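Local coordinates for CYCLIN domain-containing protein (Chaetomium thermophilum, PDB 6Z3U) that forms the cyclin H-like subunit of the CDK-activating kinase complex and probably regulates the activity of its cyclin-dependent kinase partner, at residues S15-L20 against D184-F189; D108-T113 against K145-F150; F117-Y122 against I227-F232. All blocks are in the same frame, centred on the assembly; numbering follows the deposited sequence.

Contact 1: S15-L20 against D184-F189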
loop_
_atom_site.group_PDB
_atom_site.type_symbol
_atom_site.label_atom_id
_atom_site.label_comp_id
_atom_site.label_asym_id
_atom_site.label_seq_id
_atom_site.Cartn_x
_atom_site.Cartn_y
_atom_site.Cartn_z
ATOM N N SER A 15 -1.126 5.932 -10.378
ATOM C CA SER A 15 -1.243 4.662 -9.685
ATOM C C SER A 15 -0.999 3.499 -10.639
ATOM O O SER A 15 -1.198 3.605 -11.856
ATOM C CB SER A 15 -2.631 4.523 -9.056
ATOM O OG SER A 15 -3.629 4.382 -10.055
ATOM N N SER A 16 -0.569 2.374 -10.071
ATOM C CA SER A 16 -0.406 1.168 -10.871
ATOM C C SER A 16 -1.741 0.705 -11.431
ATOM O O SER A 16 -1.793 0.128 -12.521
ATOM C CB SER A 16 0.239 0.066 -10.032
ATOM O OG SER A 16 -0.590 -0.303 -8.945
ATOM N N GLN A 17 -2.830 0.964 -10.705
ATOM C CA GLN A 17 -4.147 0.560 -11.179
ATOM C C GLN A 17 -4.477 1.191 -12.524
ATOM O O GLN A 17 -5.187 0.585 -13.335
ATOM C CB GLN A 17 -5.205 0.932 -10.140
ATOM C CG GLN A 17 -6.629 0.581 -10.542
ATOM C CD GLN A 17 -7.558 0.451 -9.348
ATOM O OE1 GLN A 17 -7.145 0.023 -8.271
ATOM N NE2 GLN A 17 -8.821 0.824 -9.535
ATOM N N TYR A 18 -3.974 2.397 -12.785
ATOM C CA TYR A 18 -4.288 3.091 -14.028
ATOM C C TYR A 18 -3.306 2.741 -15.142
ATOM O O TYR A 18 -3.720 2.413 -16.258
ATOM C CB TYR A 18 -4.298 4.606 -13.802
ATOM C CG TYR A 18 -4.541 5.402 -15.064
ATOM C CD1 TYR A 18 -5.830 5.655 -15.510
ATOM C CD2 TYR A 18 -3.481 5.898 -15.812
ATOM C CE1 TYR A 18 -6.061 6.381 -16.667
ATOM C CE2 TYR A 18 -3.700 6.625 -16.970
ATOM C CZ TYR A 18 -4.991 6.863 -17.393
ATOM O OH TYR A 18 -5.213 7.587 -18.545
ATOM N N GLU A 19 -2.005 2.818 -14.859
ATOM C CA GLU A 19 -1.018 2.602 -15.911
ATOM C C GLU A 19 -0.920 1.134 -16.309
ATOM O O GLU A 19 -0.563 0.829 -17.451
ATOM C CB GLU A 19 0.349 3.123 -15.461
ATOM C CG GLU A 19 1.019 2.303 -14.361
ATOM C CD GLU A 19 2.467 2.702 -14.129
ATOM O OE1 GLU A 19 2.737 3.913 -13.963
ATOM O OE2 GLU A 19 3.336 1.803 -14.112
ATOM N N LEU A 20 -1.238 0.220 -15.395
ATOM C CA LEU A 20 -1.033 -1.208 -15.610
ATOM C C LEU A 20 -2.317 -2.009 -15.734
ATOM O O LEU A 20 -2.361 -2.965 -16.510
ATOM C CB LEU A 20 -0.197 -1.792 -14.464
ATOM C CG LEU A 20 1.244 -2.210 -14.758
ATOM C CD1 LEU A 20 2.052 -1.131 -15.454
ATOM C CD2 LEU A 20 1.913 -2.599 -13.443
ATOM N N ASP A 184 -1.034 -2.216 -4.780
ATOM C CA ASP A 184 -1.885 -1.115 -4.329
ATOM C C ASP A 184 -3.146 -1.096 -5.186
ATOM O O ASP A 184 -3.132 -0.624 -6.326
ATOM C CB ASP A 184 -1.138 0.215 -4.394
ATOM C CG ASP A 184 -0.638 0.547 -5.792
ATOM O OD1 ASP A 184 -0.119 -0.359 -6.479
ATOM O OD2 ASP A 184 -0.758 1.722 -6.200
ATOM N N VAL A 185 -4.243 -1.614 -4.634
ATOM C CA VAL A 185 -5.532 -1.654 -5.310
ATOM C C VAL A 185 -6.462 -0.660 -4.628
ATOM O O VAL A 185 -6.504 -0.578 -3.395
ATOM C CB VAL A 185 -6.150 -3.064 -5.291
ATOM C CG1 VAL A 185 -7.350 -3.123 -6.222
ATOM C CG2 VAL A 185 -5.113 -4.111 -5.668
ATOM N N LYS A 186 -7.215 0.082 -5.432
ATOM C CA LYS A 186 -8.042 1.179 -4.952
ATOM C C LYS A 186 -9.500 0.755 -5.015
ATOM O O LYS A 186 -9.984 0.337 -6.072
ATOM C CB LYS A 186 -7.803 2.441 -5.782
ATOM C CG LYS A 186 -6.354 2.905 -5.762
ATOM C CD LYS A 186 -6.117 4.063 -6.710
ATOM C CE LYS A 186 -4.736 4.665 -6.506
ATOM N NZ LYS A 186 -4.510 5.113 -5.101
ATOM N N HIS A 187 -10.189 0.855 -3.886
ATOM C CA HIS A 187 -11.570 0.419 -3.775
ATOM C C HIS A 187 -12.499 1.600 -3.528
ATOM O O HIS A 187 -12.075 2.646 -3.027
ATOM C CB HIS A 187 -11.718 -0.597 -2.635
ATOM C CG HIS A 187 -10.828 -1.790 -2.778
ATOM N ND1 HIS A 187 -10.894 -2.642 -3.860
ATOM C CD2 HIS A 187 -9.847 -2.272 -1.979
ATOM C CE1 HIS A 187 -9.993 -3.597 -3.722
ATOM N NE2 HIS A 187 -9.345 -3.397 -2.587
ATOM N N PRO A 188 -13.786 1.461 -3.853
ATOM C CA PRO A 188 -14.731 2.579 -3.678
ATOM C C PRO A 188 -15.517 2.560 -2.371
ATOM O O PRO A 188 -16.414 3.394 -2.215
ATOM C CB PRO A 188 -15.681 2.384 -4.868
ATOM C CG PRO A 188 -15.439 0.954 -5.384
ATOM C CD PRO A 188 -14.458 0.302 -4.460
ATOM N N PHE A 189 -15.212 1.647 -1.447
ATOM C CA PHE A 189 -15.967 1.586 -0.199
ATOM C C PHE A 189 -15.798 2.870 0.604
ATOM O O PHE A 189 -16.784 3.507 0.993
ATOM C CB PHE A 189 -15.528 0.372 0.621
ATOM C CG PHE A 189 -15.606 -0.927 -0.130
ATOM C CD1 PHE A 189 -16.830 -1.529 -0.375
ATOM C CD2 PHE A 189 -14.458 -1.546 -0.590
ATOM C CE1 PHE A 189 -16.905 -2.722 -1.066
ATOM C CE2 PHE A 189 -14.528 -2.741 -1.279
ATOM C CZ PHE A 189 -15.754 -3.329 -1.518
#

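Contact 2: D108-T113 against K145-F150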
loop_
_atom_site.group_PDB
_atom_site.type_symbol
_atom_site.label_atom_id
_atom_site.label_comp_id
_atom_site.label_asym_id
_atom_site.label_seq_id
_atom_site.Cartn_x
_atom_site.Cartn_y
_atom_site.Cartn_z
ATOM N N ASP A 108 -14.040 -6.072 4.076
ATOM C CA ASP A 108 -14.449 -5.782 2.706
ATOM C C ASP A 108 -13.254 -5.413 1.835
ATOM O O ASP A 108 -13.200 -5.776 0.656
ATOM C CB ASP A 108 -15.484 -4.657 2.692
ATOM C CG ASP A 108 -16.844 -5.101 3.206
ATOM O OD1 ASP A 108 -17.058 -6.321 3.370
ATOM O OD2 ASP A 108 -17.703 -4.223 3.444
ATOM N N GLU A 109 -12.293 -4.674 2.393
ATOM C CA GLU A 109 -11.122 -4.292 1.607
ATOM C C GLU A 109 -10.278 -5.503 1.238
ATOM O O GLU A 109 -9.687 -5.533 0.153
ATOM C CB GLU A 109 -10.286 -3.272 2.376
ATOM C CG GLU A 109 -10.996 -1.951 2.627
ATOM C CD GLU A 109 -10.145 -0.754 2.254
ATOM O OE1 GLU A 109 -10.507 -0.032 1.304
ATOM O OE2 GLU A 109 -9.100 -0.543 2.910
ATOM N N ILE A 110 -10.205 -6.505 2.116
ATOM C CA ILE A 110 -9.464 -7.720 1.790
ATOM C C ILE A 110 -10.167 -8.479 0.670
ATOM O O ILE A 110 -9.547 -8.861 -0.328
ATOM C CB ILE A 110 -9.287 -8.596 3.044
ATOM C CG1 ILE A 110 -8.239 -7.978 3.974
ATOM C CG2 ILE A 110 -8.887 -10.012 2.653
ATOM C CD1 ILE A 110 -8.068 -8.705 5.297
ATOM N N LYS A 111 -11.473 -8.709 0.823
ATOM C CA LYS A 111 -12.234 -9.401 -0.212
ATOM C C LYS A 111 -12.024 -8.751 -1.572
ATOM O O LYS A 111 -11.695 -9.422 -2.556
ATOM C CB LYS A 111 -13.721 -9.399 0.144
ATOM C CG LYS A 111 -14.068 -10.097 1.441
ATOM C CD LYS A 111 -15.545 -9.921 1.765
ATOM C CE LYS A 111 -15.904 -10.566 3.090
ATOM N NZ LYS A 111 -16.981 -9.821 3.795
ATOM N N ALA A 112 -12.207 -7.431 -1.642
ATOM C CA ALA A 112 -12.109 -6.739 -2.921
ATOM C C ALA A 112 -10.706 -6.845 -3.503
ATOM O O ALA A 112 -10.541 -6.984 -4.720
ATOM C CB ALA A 112 -12.515 -5.275 -2.751
ATOM N N THR A 113 -9.680 -6.781 -2.649
ATOM C CA THR A 113 -8.309 -6.905 -3.135
ATOM C C THR A 113 -8.017 -8.323 -3.607
ATOM O O THR A 113 -7.401 -8.518 -4.662
ATOM C CB THR A 113 -7.327 -6.499 -2.039
ATOM O OG1 THR A 113 -7.445 -5.094 -1.788
ATOM C CG2 THR A 113 -5.899 -6.820 -2.457
ATOM N N LYS A 145 -2.235 -10.058 3.047
ATOM C CA LYS A 145 -0.935 -9.411 3.173
ATOM C C LYS A 145 -0.950 -8.030 2.533
ATOM O O LYS A 145 -0.462 -7.054 3.116
ATOM C CB LYS A 145 0.140 -10.292 2.537
ATOM C CG LYS A 145 0.326 -11.640 3.220
ATOM C CD LYS A 145 1.484 -12.416 2.612
ATOM C CE LYS A 145 1.892 -13.581 3.496
ATOM N NZ LYS A 145 2.999 -14.381 2.900
ATOM N N ALA A 146 -1.515 -7.928 1.329
ATOM C CA ALA A 146 -1.554 -6.649 0.633
ATOM C C ALA A 146 -2.322 -5.593 1.413
ATOM O O ALA A 146 -2.124 -4.397 1.173
ATOM C CB ALA A 146 -2.178 -6.827 -0.753
ATOM N N GLU A 147 -3.198 -6.004 2.333
ATOM C CA GLU A 147 -3.996 -5.079 3.128
ATOM C C GLU A 147 -3.536 -5.020 4.580
ATOM O O GLU A 147 -4.288 -4.565 5.448
ATOM C CB GLU A 147 -5.474 -5.461 3.052
ATOM C CG GLU A 147 -6.065 -5.315 1.657
ATOM C CD GLU A 147 -6.099 -3.872 1.183
ATOM O OE1 GLU A 147 -6.189 -2.965 2.038
ATOM O OE2 GLU A 147 -6.031 -3.645 -0.043
ATOM N N GLY A 148 -2.319 -5.472 4.862
ATOM C CA GLY A 148 -1.749 -5.343 6.184
ATOM C C GLY A 148 -2.058 -6.470 7.139
ATOM O O GLY A 148 -1.707 -6.369 8.321
ATOM N N ALA A 149 -2.704 -7.536 6.677
ATOM C CA ALA A 149 -3.007 -8.700 7.502
ATOM C C ALA A 149 -2.087 -9.839 7.077
ATOM O O ALA A 149 -2.208 -10.360 5.964
ATOM C CB ALA A 149 -4.476 -9.096 7.370
ATOM N N PHE A 150 -1.176 -10.230 7.969
ATOM C CA PHE A 150 -0.176 -11.261 7.700
ATOM C C PHE A 150 -0.443 -12.433 8.636
ATOM O O PHE A 150 0.216 -12.576 9.677
ATOM C CB PHE A 150 1.240 -10.715 7.871
ATOM C CG PHE A 150 1.572 -9.600 6.922
ATOM C CD1 PHE A 150 2.091 -9.873 5.667
ATOM C CD2 PHE A 150 1.351 -8.279 7.275
ATOM C CE1 PHE A 150 2.391 -8.852 4.787
ATOM C CE2 PHE A 150 1.650 -7.254 6.397
ATOM C CZ PHE A 150 2.171 -7.544 5.152
#

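Contact 3: F117-Y122 against I227-F232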
loop_
_atom_site.group_PDB
_atom_site.type_symbol
_atom_site.label_atom_id
_atom_site.label_comp_id
_atom_site.label_asym_id
_atom_site.label_seq_id
_atom_site.Cartn_x
_atom_site.Cartn_y
_atom_site.Cartn_z
ATOM N N PHE A 117 -6.992 -9.286 -7.420
ATOM C CA PHE A 117 -5.811 -10.079 -7.746
ATOM C C PHE A 117 -6.187 -11.306 -8.571
ATOM O O PHE A 117 -5.470 -11.683 -9.505
ATOM C CB PHE A 117 -5.085 -10.513 -6.471
ATOM C CG PHE A 117 -4.354 -9.403 -5.763
ATOM C CD1 PHE A 117 -4.199 -8.154 -6.346
ATOM C CD2 PHE A 117 -3.808 -9.619 -4.508
ATOM C CE1 PHE A 117 -3.523 -7.144 -5.688
ATOM C CE2 PHE A 117 -3.129 -8.614 -3.845
ATOM C CZ PHE A 117 -2.987 -7.375 -4.436
ATOM N N PHE A 118 -7.306 -11.948 -8.232
ATOM C CA PHE A 118 -7.741 -13.122 -8.981
ATOM C C PHE A 118 -8.066 -12.753 -10.424
ATOM O O PHE A 118 -7.619 -13.420 -11.362
ATOM C CB PHE A 118 -8.943 -13.762 -8.285
ATOM C CG PHE A 118 -9.382 -15.061 -8.902
ATOM C CD1 PHE A 118 -8.774 -16.252 -8.545
ATOM C CD2 PHE A 118 -10.422 -15.093 -9.817
ATOM C CE1 PHE A 118 -9.177 -17.446 -9.106
ATOM C CE2 PHE A 118 -10.833 -16.285 -10.378
ATOM C CZ PHE A 118 -10.210 -17.463 -10.022
ATOM N N LYS A 119 -8.836 -11.678 -10.620
ATOM C CA LYS A 119 -9.181 -11.259 -11.975
ATOM C C LYS A 119 -7.945 -10.818 -12.746
ATOM O O LYS A 119 -7.811 -11.105 -13.942
ATOM C CB LYS A 119 -10.203 -10.123 -11.938
ATOM C CG LYS A 119 -11.560 -10.504 -11.379
ATOM C CD LYS A 119 -12.511 -9.312 -11.387
ATOM C CE LYS A 119 -13.403 -9.302 -12.622
ATOM N NZ LYS A 119 -14.161 -10.574 -12.812
ATOM N N ARG A 120 -7.031 -10.117 -12.077
ATOM C CA ARG A 120 -5.816 -9.670 -12.746
ATOM C C ARG A 120 -4.899 -10.837 -13.082
ATOM O O ARG A 120 -4.217 -10.811 -14.114
ATOM C CB ARG A 120 -5.083 -8.660 -11.863
ATOM C CG ARG A 120 -5.791 -7.324 -11.722
ATOM C CD ARG A 120 -4.982 -6.392 -10.845
ATOM N NE ARG A 120 -5.626 -5.099 -10.659
ATOM C CZ ARG A 120 -5.088 -4.093 -9.980
ATOM N NH1 ARG A 120 -3.894 -4.233 -9.419
ATOM N NH2 ARG A 120 -5.743 -2.947 -9.863
ATOM N N PHE A 121 -4.874 -11.872 -12.240
ATOM C CA PHE A 121 -4.007 -13.013 -12.507
ATOM C C PHE A 121 -4.411 -13.717 -13.795
ATOM O O PHE A 121 -3.552 -14.103 -14.597
ATOM C CB PHE A 121 -4.053 -13.988 -11.329
ATOM C CG PHE A 121 -3.223 -15.226 -11.529
ATOM C CD1 PHE A 121 -1.864 -15.217 -11.260
ATOM C CD2 PHE A 121 -3.802 -16.400 -11.987
ATOM C CE1 PHE A 121 -1.099 -16.356 -11.442
ATOM C CE2 PHE A 121 -3.040 -17.539 -12.173
ATOM C CZ PHE A 121 -1.688 -17.517 -11.900
ATOM N N TYR A 122 -5.715 -13.879 -14.018
ATOM C CA TYR A 122 -6.233 -14.674 -15.120
ATOM C C TYR A 122 -6.535 -13.844 -16.364
ATOM O O TYR A 122 -7.283 -14.304 -17.235
ATOM C CB TYR A 122 -7.480 -15.435 -14.663
ATOM C CG TYR A 122 -7.138 -16.699 -13.903
ATOM C CD1 TYR A 122 -6.289 -17.646 -14.454
ATOM C CD2 TYR A 122 -7.637 -16.929 -12.626
ATOM C CE1 TYR A 122 -5.959 -18.792 -13.773
ATOM C CE2 TYR A 122 -7.311 -18.081 -11.933
ATOM C CZ TYR A 122 -6.468 -19.006 -12.515
ATOM O OH TYR A 122 -6.124 -20.159 -11.852
ATOM N N ILE A 227 -17.426 -8.745 -9.600
ATOM C CA ILE A 227 -17.731 -9.851 -10.500
ATOM C C ILE A 227 -17.697 -9.425 -11.964
ATOM O O ILE A 227 -17.572 -10.285 -12.848
ATOM C CB ILE A 227 -19.107 -10.451 -10.161
ATOM C CG1 ILE A 227 -19.138 -10.932 -8.706
ATOM C CG2 ILE A 227 -19.439 -11.606 -11.086
ATOM C CD1 ILE A 227 -18.077 -11.970 -8.365
ATOM N N THR A 228 -17.801 -8.131 -12.243
ATOM C CA THR A 228 -17.749 -7.587 -13.591
ATOM C C THR A 228 -16.412 -6.878 -13.797
ATOM O O THR A 228 -15.576 -6.800 -12.891
ATOM C CB THR A 228 -18.926 -6.639 -13.830
ATOM O OG1 THR A 228 -19.082 -6.413 -15.237
ATOM C CG2 THR A 228 -18.696 -5.308 -13.125
ATOM N N ASP A 229 -16.214 -6.348 -15.007
ATOM C CA ASP A 229 -14.982 -5.653 -15.365
ATOM C C ASP A 229 -15.005 -4.173 -14.994
ATOM O O ASP A 229 -14.368 -3.358 -15.675
ATOM C CB ASP A 229 -14.710 -5.816 -16.862
ATOM C CG ASP A 229 -14.481 -7.259 -17.257
ATOM O OD1 ASP A 229 -14.146 -8.076 -16.372
ATOM O OD2 ASP A 229 -14.632 -7.577 -18.455
ATOM N N ALA A 230 -15.712 -3.802 -13.925
ATOM C CA ALA A 230 -15.846 -2.391 -13.580
ATOM C C ALA A 230 -14.491 -1.752 -13.292
ATOM O O ALA A 230 -14.209 -0.643 -13.763
ATOM C CB ALA A 230 -16.778 -2.234 -12.378
ATOM N N TYR A 231 -13.638 -2.433 -12.524
ATOM C CA TYR A 231 -12.369 -1.833 -12.123
ATOM C C TYR A 231 -11.493 -1.496 -13.322
ATOM O O TYR A 231 -10.726 -0.527 -13.275
ATOM C CB TYR A 231 -11.617 -2.775 -11.180
ATOM C CG TYR A 231 -12.066 -2.710 -9.737
ATOM C CD1 TYR A 231 -13.413 -2.672 -9.408
ATOM C CD2 TYR A 231 -11.138 -2.703 -8.705
ATOM C CE1 TYR A 231 -13.824 -2.616 -8.090
ATOM C CE2 TYR A 231 -11.541 -2.650 -7.384
ATOM C CZ TYR A 231 -12.884 -2.609 -7.083
ATOM O OH TYR A 231 -13.289 -2.555 -5.772
ATOM N N PHE A 232 -11.596 -2.269 -14.405
ATOM C CA PHE A 232 -10.699 -2.087 -15.538
ATOM C C PHE A 232 -11.055 -0.877 -16.394
ATOM O O PHE A 232 -10.182 -0.355 -17.096
ATOM C CB PHE A 232 -10.701 -3.334 -16.430
ATOM C CG PHE A 232 -10.267 -4.589 -15.727
ATOM C CD1 PHE A 232 -9.007 -4.684 -15.160
ATOM C CD2 PHE A 232 -11.113 -5.682 -15.654
ATOM C CE1 PHE A 232 -8.608 -5.840 -14.518
ATOM C CE2 PHE A 232 -10.718 -6.838 -15.015
ATOM C CZ PHE A 232 -9.464 -6.918 -14.448
#

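Contact 1: S15-L20 against D184-F189
A single short turn of helix, 16-19, sits against a chain that is extended from Asp184 to His187 and enters helix 189-200 after Pro188, its N-cap; the nearest CA atoms are those of Gln17 and Val185, 6.4 Å apart. In this two-repeat cyclin fold the contact lays an N-terminal helical turn on the loop that links helix 172-178 to helix 189-200, and it is buried. Ser15 is the N-cap of the turn: its OG makes a weak capping bond from Tyr18 N and is also bonded to Tyr12 O. Ser15 O accepts from both Tyr18 N and Glu19 N. Next along, Ser16 reaches across with OG held between its backbone N and carbonyl carbon (chi1 63°) and donates to Asp184 OD1 at 2.5 Å. It meets that oxygen from above the carboxylate plane, and the other oxygen, OD2, is poorly angled for it. Asp184 also packs on Glu147 of the kinase chain, and Glu19 forms a salt bridge with Arg146 of that chain, while Tyr18 OH bonds to Glu65 of the RING-type domain chain. The turn thus stands where all three subunits meet. Lys186 is extended through chi2 and chi3, which carries CE to 3.3 Å from Ser15 CB; only NZ is turned aside by the bend at chi4. Gln17, its CG anti to the backbone N (chi1 179°) and its chain extended, crosses Lys186 obliquely and packs beside Arg120 and Pro236. Its amide oxygen takes up an N-H of the loop: Lys186 N donates to Gln17 OE1 at 2.8 Å, nearly straight at 164° and in the plane of the amide carbonyl.

Contact 2: D108-T113 against K145-F150
Two carboxylates approach each other here, Glu109 OE2 lying 3.9 Å from Glu147 OE1 with their planes steeply inclined. Arg190, salt-bridged to Glu109 OE2, probably eases the repulsion. Glu147, folded back at its second torsion (chi2 -65°), meets Thr113 tip to tip, and its other oxygen, OE2, is hydrogen-bonded to Thr113 OG1 at 2.7 Å. That hydroxyl also lies 3.0 Å from Glu109 O, one turn back on its own helix, and is bonded to His187 NE2, so three polar groups crowd around it. Beside this polar cluster the packing is apolar. Ile110 slides past Glu147 in the opposite direction, CG1 against Glu147 CB, and its CD1 touches Ala149 CB at 4.2 Å, while Thr113 CG2 lies over Ala146 CB. Gly148, with positive phi (88°), is the C-prime residue of a Schellman motif, Gly148 N bonding to Lys145 O and Ala149 N to Cys144 O. Lys145 leaves the helix away from 108-113; its NZ is salt-bridged to Glu172 and hydrogen-bonded to backbone oxygens of the kinase chain, consistent with the lysine-glutamate pair by which cyclins hold their kinases. The whole is a Schellman-capped helix end packed on helix 108-124 within the cyclin box.

Contact 3: F117-Y122 against I227-F232
Lys119 carries the polar side of this contact, yet its one hydrogen bond across it is weak, from NZ to Ile227 O at 3.4 Å. Its chain leaves helix 108-124 extended as far as CD, then turns at chi3 (96°) and again at chi4 (54°), which swings the ammonium toward the backbone where helix 224-227 gives way to loop. CE comes 3.3 Å from Thr228 O, so two successive carbonyl oxygens line the lysine tip; the C-terminal end of helix 224-227 might add to their pull on the positive charge. Asp229 approaches obliquely, but its OD1 stays 4.3 Å from Lys119 NZ, beyond a salt bridge. The stronger partner of this carboxylate is Arg32, bridged through OD2. Outward from the charges, the Phe232 ring presents its edge to the helix. Its CZ rests 4.1 Å from Lys119 CB, and its CE1 lies 4.2 Å from Arg120 CG, both methylenes near the ring plane, with Asp229 CB at the same ring's edge. Beyond CG the Arg120 chain is extended and leads away from the ring; the residue packs on Trp21. Ile227 turns its side chain away, onto Thr91 and Thr94 of helix 83-103. Buried near the centre of the chain, this is packing between the two cyclin repeats: a helix of the first cyclin-like region against the link between helix 224-227 and the short helix 230-233 in the C-terminal cyclin domain.

Overall arrangement
Helix 108-124 runs through the group: contact 2 uses its beginning, contact 3 its later turns, and their centres lie about 15 Å apart. Loop 184-189 bridges them; the centre of contact 1 lies about 14 Å from that of contact 2 and about 12 Å from that of contact 3. His187 makes the polar links, probably hydrogen-bonded through NE2 to Thr113 OG1 (2.7 Å) and through ND1 to Tyr231 OH (3.1 Å). Val185 also packs on Phe117, which in turn touches Ala146. Along the chain contact 2 is nested within contact 1, whereas contact 3 crosses both. Contacts 1 and 2 also border the kinase subunit.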